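Local coordinates for diacylglycerol O-acyltransferase (Marinobacter hydrocarbonoclasticus, PDB 6CHJ), which makes wax esters and probably also transfers an acyl group from acyl-CoA to diacylglycerol to give triacylglycerol, at residues Tyr258-Asp264 and Leu326-His330; Gly309-Ala313 and Ala336-Tyr340. All coordinates share one frame; numbering follows the deposited sequence.

Contact 1. Residues Tyr258-Asp264 and Leu326-His330; sequences YGTTVND and LLKIH
Asp264 OD2 accepts two bonds from Thr261 while lying beside the imidazole of His330. With Asp264 N donating back to Thr261 OG1 (3.0 Å), the pair forms a capping box at the start of helix 262-280, just after helix 248-258 has ended in a Schellman motif at Gly259. Thr261 N reaches the anti lone pair of Asp264 OD2 at 3.0 Å, with an N-H...O angle of 157°. The hydroxyl Thr261 OG1 donates to the same Asp264 OD2 at 2.6 Å, but from above the carboxylate plane. These bonds fix the rotation of the carboxylate, whose plane is turned 59° from that of the His330 ring. Here Asp264 OD2 approaches His330 CD2 to 3.6 Å, a van der Waals contact; His330 NE2 instead bonds Glu334 on the next turn. Any charge on the histidine would probably be stabilised by both nearby carboxylates.

The rest of the contact is mainly apolar, made by leucine methyls. With chi1 at 165°, the Leu326 branch point is held toward the facing segment, and its two methyls diverge. Leu326 CD2 lies over one face of the Tyr258 ring in a CH-pi contact, 4.0 Å from the centroid, while Tyr258 OH bonds Leu449 O of helix 437-453. Thr260 CG2 sits against both Leu326 CD2 and Leu327 CD2. The other methyl, Leu326 CD1, rests 3.8 Å from Asp264 O.

Contact 2. Residues Gly309-Ala313 and Ala336-Tyr340; sequences GVILA and AKQRY
Ala336 CB faces Ile311 CG2 at 3.7 Å where the last turn of helix 322-338 packs against strand 310-314, an outermost strand of the mixed six-stranded sheet. At Lys337 it is the backbone that counts: Lys337 CA lies 4.0 Å from Ile311 CD1. Ile311 serves both neighbours because CG1 is anti to its carbonyl carbon (chi1 -57°) and carries CD1 over Lys337 CA to the Tyr340 ring, leaving CG2 for the alanine. Arg339, bent at chi3, folds back so that its CZ lies 4.0 Å above one face of the Tyr340 ring, offset toward the rim, and NH2 approaches Val310 O without bonding it.

Tyr340 supplies the polar link. Gly309, Ile311 and Ala313 pair by backbone bonds with strand 290-294 and Val295 just after it, whereas Val310 O is met by Tyr340 OH, which donates to it at 2.7 Å from 23° outside the carbonyl plane. A phenylalanine in place of Tyr340 would probably leave Val310 O without this donor and the ring freer to shift against the strand. The Ile311 side chain and the ring run alongside one another, pointing opposite ways, with Tyr340 CE2 touching Ile311 CD1 at 3.7 Å.

In the fold
Helix 322-338 is common to the two contacts. In contact 1 its middle turns lie against the turn between helices 248-258 and 262-280 and the first turn of the latter; in contact 2 its C-terminal end, with the residues that follow, meets strand 310-314. The centres are 15 Å apart and the nearest atoms about 6 Å, with no touch between them. Contact 1 joins the catalytic-domain and C-terminal-domain parts of the sequence, whereas contact 2 lies within the C-terminal part. Both lie on the same side of the chain's centre, 23 and 21 Å from it, and neither includes the HHxxxDG motif characteristic of this acyltransferase family; they are structural packing.

Contact 1. Residues Tyr258-Asp264 and Leu326-His330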
ATOM      1  N   TYR B 258     -33.049  -8.283 -30.225  1.00 68.30           N
ATOM      2  CA  TYR B 258     -32.291  -9.430 -30.705  1.00 63.14           C
ATOM      3  C   TYR B 258     -32.777 -10.747 -30.117  1.00 66.39           C
ATOM      4  O   TYR B 258     -32.203 -11.792 -30.429  1.00 64.64           O
ATOM      5  CB  TYR B 258     -30.798  -9.260 -30.381  1.00 61.62           C
ATOM      6  CG  TYR B 258     -30.108  -8.122 -31.107  1.00 57.03           C
ATOM      7  CD1 TYR B 258     -29.438  -8.334 -32.299  1.00 49.01           C
ATOM      8  CD2 TYR B 258     -30.121  -6.839 -30.584  1.00 55.79           C
ATOM      9  CE1 TYR B 258     -28.813  -7.306 -32.950  1.00 52.17           C
ATOM     10  CE2 TYR B 258     -29.506  -5.810 -31.225  1.00 54.07           C
ATOM     11  CZ  TYR B 258     -28.849  -6.038 -32.399  1.00 55.87           C
ATOM     12  OH  TYR B 258     -28.225  -4.983 -33.027  1.00 54.17           O
ATOM     13  N   GLY B 259     -33.798 -10.727 -29.266  1.00 65.98           N
ATOM     14  CA  GLY B 259     -34.211 -11.965 -28.629  1.00 66.16           C
ATOM     15  C   GLY B 259     -33.101 -12.634 -27.846  1.00 68.86           C
ATOM     16  O   GLY B 259     -32.916 -13.850 -27.958  1.00 64.07           O
ATOM     17  N   THR B 260     -32.347 -11.867 -27.058  1.00 68.01           N
ATOM     18  CA  THR B 260     -31.318 -12.408 -26.177  1.00 65.03           C
ATOM     19  C   THR B 260     -31.634 -12.032 -24.736  1.00 64.28           C
ATOM     20  O   THR B 260     -32.605 -11.326 -24.461  1.00 70.00           O
ATOM     21  CB  THR B 260     -29.923 -11.900 -26.551  1.00 65.47           C
ATOM     22  OG1 THR B 260     -29.831 -10.500 -26.244  1.00 63.50           O
ATOM     23  CG2 THR B 260     -29.613 -12.157 -28.042  1.00 57.40           C
ATOM     24  N   THR B 261     -30.801 -12.526 -23.815  1.00 65.66           N
ATOM     25  CA  THR B 261     -30.927 -12.267 -22.386  1.00 62.17           C
ATOM     26  C   THR B 261     -30.075 -11.066 -21.996  1.00 63.00           C
ATOM     27  O   THR B 261     -29.268 -10.569 -22.786  1.00 64.78           O
ATOM     28  CB  THR B 261     -30.488 -13.473 -21.563  1.00 61.43           C
ATOM     29  OG1 THR B 261     -29.059 -13.529 -21.565  1.00 66.14           O
ATOM     30  CG2 THR B 261     -31.017 -14.768 -22.149  1.00 60.66           C
ATOM     31  N   VAL B 262     -30.256 -10.592 -20.758  1.00 60.56           N
ATOM     32  CA  VAL B 262     -29.392  -9.525 -20.257  1.00 59.79           C
ATOM     33  C   VAL B 262     -27.951 -10.012 -20.155  1.00 58.11           C
ATOM     34  O   VAL B 262     -27.022  -9.348 -20.629  1.00 57.18           O
ATOM     35  CB  VAL B 262     -29.895  -8.981 -18.906  1.00 61.88           C
ATOM     36  CG1 VAL B 262     -28.917  -7.928 -18.373  1.00 50.46           C
ATOM     37  CG2 VAL B 262     -31.282  -8.349 -19.064  1.00 57.48           C
ATOM     38  N   ASN B 263     -27.750 -11.198 -19.571  1.00 58.14           N
ATOM     39  CA  ASN B 263     -26.402 -11.748 -19.442  1.00 58.13           C
ATOM     40  C   ASN B 263     -25.683 -11.810 -20.785  1.00 59.53           C
ATOM     41  O   ASN B 263     -24.465 -11.605 -20.850  1.00 53.38           O
ATOM     42  CB  ASN B 263     -26.451 -13.137 -18.806  1.00 56.78           C
ATOM     43  CG  ASN B 263     -26.143 -13.106 -17.324  1.00 70.08           C
ATOM     44  OD1 ASN B 263     -25.168 -13.712 -16.865  1.00 78.64           O
ATOM     45  ND2 ASN B 263     -26.972 -12.393 -16.559  1.00 67.81           N
ATOM     46  N   ASP B 264     -26.413 -12.108 -21.868  1.00 58.37           N
ATOM     47  CA  ASP B 264     -25.786 -12.171 -23.186  1.00 54.85           C
ATOM     48  C   ASP B 264     -25.269 -10.801 -23.604  1.00 54.81           C
ATOM     49  O   ASP B 264     -24.122 -10.667 -24.044  1.00 55.24           O
ATOM     50  CB  ASP B 264     -26.774 -12.698 -24.235  1.00 64.71           C
ATOM     51  CG  ASP B 264     -27.241 -14.115 -23.952  1.00 66.02           C
ATOM     52  OD1 ASP B 264     -26.387 -15.002 -23.728  1.00 66.72           O
ATOM     53  OD2 ASP B 264     -28.472 -14.337 -23.950  1.00 69.89           O
ATOM     54  N   LEU B 326     -22.866 -10.777 -30.871  1.00 51.20           N
ATOM     55  CA  LEU B 326     -23.807 -11.047 -29.791  1.00 52.20           C
ATOM     56  C   LEU B 326     -24.437 -12.436 -29.932  1.00 56.05           C
ATOM     57  O   LEU B 326     -24.468 -13.208 -28.968  1.00 53.12           O
ATOM     58  CB  LEU B 326     -24.875  -9.960 -29.749  1.00 50.24           C
ATOM     59  CG  LEU B 326     -26.121 -10.274 -28.930  1.00 50.22           C
ATOM     60  CD1 LEU B 326     -25.791 -10.367 -27.449  1.00 51.97           C
ATOM     61  CD2 LEU B 326     -27.200  -9.199 -29.198  1.00 51.63           C
ATOM     62  N   LEU B 327     -24.901 -12.797 -31.138  1.00 59.90           N
ATOM     63  CA  LEU B 327     -25.645 -14.052 -31.287  1.00 59.77           C
ATOM     64  C   LEU B 327     -24.740 -15.280 -31.237  1.00 56.74           C
ATOM     65  O   LEU B 327     -25.110 -16.294 -30.629  1.00 58.27           O
ATOM     66  CB  LEU B 327     -26.456 -14.049 -32.583  1.00 62.04           C
ATOM     67  CG  LEU B 327     -27.381 -12.846 -32.706  1.00 60.75           C
ATOM     68  CD1 LEU B 327     -27.775 -12.679 -34.164  1.00 62.40           C
ATOM     69  CD2 LEU B 327     -28.588 -12.996 -31.799  1.00 57.01           C
ATOM     70  N   LYS B 328     -23.555 -15.220 -31.854  1.00 50.59           N
ATOM     71  CA  LYS B 328     -22.596 -16.304 -31.653  1.00 58.80           C
ATOM     72  C   LYS B 328     -22.228 -16.455 -30.178  1.00 58.65           C
ATOM     73  O   LYS B 328     -21.977 -17.575 -29.719  1.00 57.16           O
ATOM     74  CB  LYS B 328     -21.338 -16.084 -32.498  1.00 56.72           C
ATOM     75  CG  LYS B 328     -21.607 -15.967 -33.986  1.00 58.10           C
ATOM     76  CD  LYS B 328     -20.486 -16.581 -34.808  1.00 61.06           C
ATOM     77  CE  LYS B 328     -20.621 -16.218 -36.284  1.00 60.47           C
ATOM     78  NZ  LYS B 328     -19.348 -16.442 -37.039  1.00 69.80           N
ATOM     79  N   ILE B 329     -22.192 -15.345 -29.425  1.00 56.02           N
ATOM     80  CA  ILE B 329     -21.978 -15.429 -27.980  1.00 56.46           C
ATOM     81  C   ILE B 329     -23.192 -16.059 -27.308  1.00 58.07           C
ATOM     82  O   ILE B 329     -23.056 -16.918 -26.425  1.00 62.37           O
ATOM     83  CB  ILE B 329     -21.662 -14.034 -27.387  1.00 51.57           C
ATOM     84  CG1 ILE B 329     -20.256 -13.568 -27.779  1.00 54.78           C
ATOM     85  CG2 ILE B 329     -21.794 -14.043 -25.867  1.00 49.51           C
ATOM     86  CD1 ILE B 329     -20.056 -12.050 -27.741  1.00 48.52           C
ATOM     87  N   HIS B 330     -24.396 -15.654 -27.721  1.00 54.15           N
ATOM     88  CA  HIS B 330     -25.611 -16.138 -27.077  1.00 61.09           C
ATOM     89  C   HIS B 330     -25.742 -17.654 -27.216  1.00 67.19           C
ATOM     90  O   HIS B 330     -25.882 -18.371 -26.216  1.00 63.06           O
ATOM     91  CB  HIS B 330     -26.829 -15.422 -27.669  1.00 60.05           C
ATOM     92  CG  HIS B 330     -28.108 -16.189 -27.544  1.00 68.18           C
ATOM     93  ND1 HIS B 330     -29.027 -16.271 -28.570  1.00 71.98           N
ATOM     94  CD2 HIS B 330     -28.634 -16.893 -26.512  1.00 70.84           C
ATOM     95  CE1 HIS B 330     -30.056 -17.001 -28.179  1.00 73.82           C
ATOM     96  NE2 HIS B 330     -29.837 -17.399 -26.937  1.00 72.93           N
TER

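Contact 2. Residues Gly309-Ala313 and Ala336-Tyr340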
ATOM      1  N   GLY B 309     -21.933 -23.311 -11.684  1.00 81.73           N
ATOM      2  CA  GLY B 309     -21.209 -23.884 -12.811  1.00 82.96           C
ATOM      3  C   GLY B 309     -20.172 -22.940 -13.394  1.00 78.29           C
ATOM      4  O   GLY B 309     -20.136 -21.771 -13.019  1.00 79.89           O
ATOM      5  N   VAL B 310     -19.337 -23.429 -14.312  1.00 75.36           N
ATOM      6  CA  VAL B 310     -18.300 -22.617 -14.944  1.00 69.59           C
ATOM      7  C   VAL B 310     -18.331 -22.857 -16.456  1.00 74.44           C
ATOM      8  O   VAL B 310     -18.180 -23.996 -16.918  1.00 68.49           O
ATOM      9  CB  VAL B 310     -16.908 -22.916 -14.362  1.00 68.08           C
ATOM     10  CG1 VAL B 310     -15.813 -22.611 -15.369  1.00 71.43           C
ATOM     11  CG2 VAL B 310     -16.682 -22.113 -13.101  1.00 73.78           C
ATOM     12  N   ILE B 311     -18.528 -21.781 -17.223  1.00 70.43           N
ATOM     13  CA  ILE B 311     -18.567 -21.819 -18.681  1.00 61.39           C
ATOM     14  C   ILE B 311     -17.238 -21.307 -19.222  1.00 63.54           C
ATOM     15  O   ILE B 311     -16.732 -20.274 -18.768  1.00 61.06           O
ATOM     16  CB  ILE B 311     -19.721 -20.961 -19.229  1.00 67.76           C
ATOM     17  CG1 ILE B 311     -21.080 -21.404 -18.669  1.00 73.93           C
ATOM     18  CG2 ILE B 311     -19.705 -20.957 -20.749  1.00 62.61           C
ATOM     19  CD1 ILE B 311     -21.279 -22.896 -18.596  1.00 72.05           C
ATOM     20  N   LEU B 312     -16.675 -22.016 -20.201  1.00 61.78           N
ATOM     21  CA  LEU B 312     -15.539 -21.518 -20.974  1.00 52.67           C
ATOM     22  C   LEU B 312     -16.140 -21.013 -22.284  1.00 59.82           C
ATOM     23  O   LEU B 312     -16.187 -21.728 -23.290  1.00 60.89           O
ATOM     24  CB  LEU B 312     -14.488 -22.602 -21.186  1.00 53.96           C
ATOM     25  CG  LEU B 312     -13.601 -23.013 -19.993  1.00 62.54           C
ATOM     26  CD1 LEU B 312     -12.754 -24.249 -20.342  1.00 48.95           C
ATOM     27  CD2 LEU B 312     -12.703 -21.863 -19.496  1.00 50.91           C
ATOM     28  N   ALA B 313     -16.624 -19.771 -22.254  1.00 52.53           N
ATOM     29  CA  ALA B 313     -17.378 -19.174 -23.343  1.00 54.72           C
ATOM     30  C   ALA B 313     -16.451 -18.385 -24.255  1.00 55.51           C
ATOM     31  O   ALA B 313     -15.683 -17.532 -23.793  1.00 54.90           O
ATOM     32  CB  ALA B 313     -18.484 -18.260 -22.809  1.00 53.54           C
ATOM     33  N   ALA B 336     -23.175 -24.186 -24.095  1.00 76.88           N
ATOM     34  CA  ALA B 336     -22.181 -24.605 -23.109  1.00 75.95           C
ATOM     35  C   ALA B 336     -22.821 -24.891 -21.756  1.00 78.66           C
ATOM     36  O   ALA B 336     -22.355 -25.777 -21.025  1.00 83.22           O
ATOM     37  CB  ALA B 336     -21.084 -23.550 -22.971  1.00 68.61           C
ATOM     38  N   LYS B 337     -23.879 -24.159 -21.406  1.00 72.98           N
ATOM     39  CA  LYS B 337     -24.595 -24.475 -20.179  1.00 82.31           C
ATOM     40  C   LYS B 337     -25.324 -25.815 -20.304  1.00 87.72           C
ATOM     41  O   LYS B 337     -25.418 -26.563 -19.326  1.00 90.79           O
ATOM     42  CB  LYS B 337     -25.554 -23.323 -19.833  1.00 82.45           C
ATOM     43  CG  LYS B 337     -26.403 -23.493 -18.565  1.00 88.51           C
ATOM     44  CD  LYS B 337     -27.572 -24.432 -18.804  1.00 93.77           C
ATOM     45  CE  LYS B 337     -28.450 -24.615 -17.600  1.00 99.79           C
ATOM     46  NZ  LYS B 337     -29.547 -25.475 -18.078  1.00101.81           N
ATOM     47  N   GLN B 338     -25.842 -26.147 -21.500  1.00 87.87           N
ATOM     48  CA  GLN B 338     -26.632 -27.370 -21.649  1.00 89.13           C
ATOM     49  C   GLN B 338     -25.790 -28.626 -21.441  1.00 91.61           C
ATOM     50  O   GLN B 338     -26.328 -29.667 -21.053  1.00 92.80           O
ATOM     51  CB  GLN B 338     -27.314 -27.391 -23.016  1.00 86.76           C
ATOM     52  CG  GLN B 338     -28.508 -26.442 -23.121  1.00 91.08           C
ATOM     53  CD  GLN B 338     -29.583 -26.711 -22.071  1.00 97.85           C
ATOM     54  OE1 GLN B 338     -29.467 -26.288 -20.917  1.00101.52           O
ATOM     55  NE2 GLN B 338     -30.638 -27.416 -22.471  1.00101.06           N
ATOM     56  N   ARG B 339     -24.475 -28.545 -21.655  1.00 88.26           N
ATOM     57  CA  ARG B 339     -23.554 -29.620 -21.304  1.00 88.63           C
ATOM     58  C   ARG B 339     -23.561 -29.873 -19.792  1.00 91.30           C
ATOM     59  O   ARG B 339     -22.896 -30.790 -19.302  1.00 94.03           O
ATOM     60  CB  ARG B 339     -22.150 -29.266 -21.815  1.00 90.29           C
ATOM     61  CG  ARG B 339     -21.056 -30.320 -21.614  1.00 91.15           C
ATOM     62  CD  ARG B 339     -19.661 -29.679 -21.587  1.00 93.22           C
ATOM     63  NE  ARG B 339     -19.475 -28.759 -20.455  1.00 93.92           N
ATOM     64  CZ  ARG B 339     -19.614 -27.430 -20.520  1.00 90.36           C
ATOM     65  NH1 ARG B 339     -19.949 -26.837 -21.663  1.00 85.50           N
ATOM     66  NH2 ARG B 339     -19.427 -26.685 -19.437  1.00 86.68           N
ATOM     67  N   TYR B 340     -24.315 -29.067 -19.043  1.00 91.12           N
ATOM     68  CA  TYR B 340     -24.506 -29.266 -17.611  1.00 94.29           C
ATOM     69  C   TYR B 340     -25.888 -29.787 -17.252  1.00 96.80           C
ATOM     70  O   TYR B 340     -26.131 -30.069 -16.073  1.00 95.05           O
ATOM     71  CB  TYR B 340     -24.277 -27.951 -16.848  1.00 88.79           C
ATOM     72  CG  TYR B 340     -22.833 -27.558 -16.713  1.00 86.96           C
ATOM     73  CD1 TYR B 340     -21.834 -28.515 -16.745  1.00 88.46           C
ATOM     74  CD2 TYR B 340     -22.469 -26.231 -16.559  1.00 83.00           C
ATOM     75  CE1 TYR B 340     -20.511 -28.166 -16.624  1.00 88.52           C
ATOM     76  CE2 TYR B 340     -21.149 -25.871 -16.435  1.00 81.89           C
ATOM     77  CZ  TYR B 340     -20.173 -26.844 -16.466  1.00 85.52           C
ATOM     78  OH  TYR B 340     -18.847 -26.498 -16.341  1.00 88.28           O
TER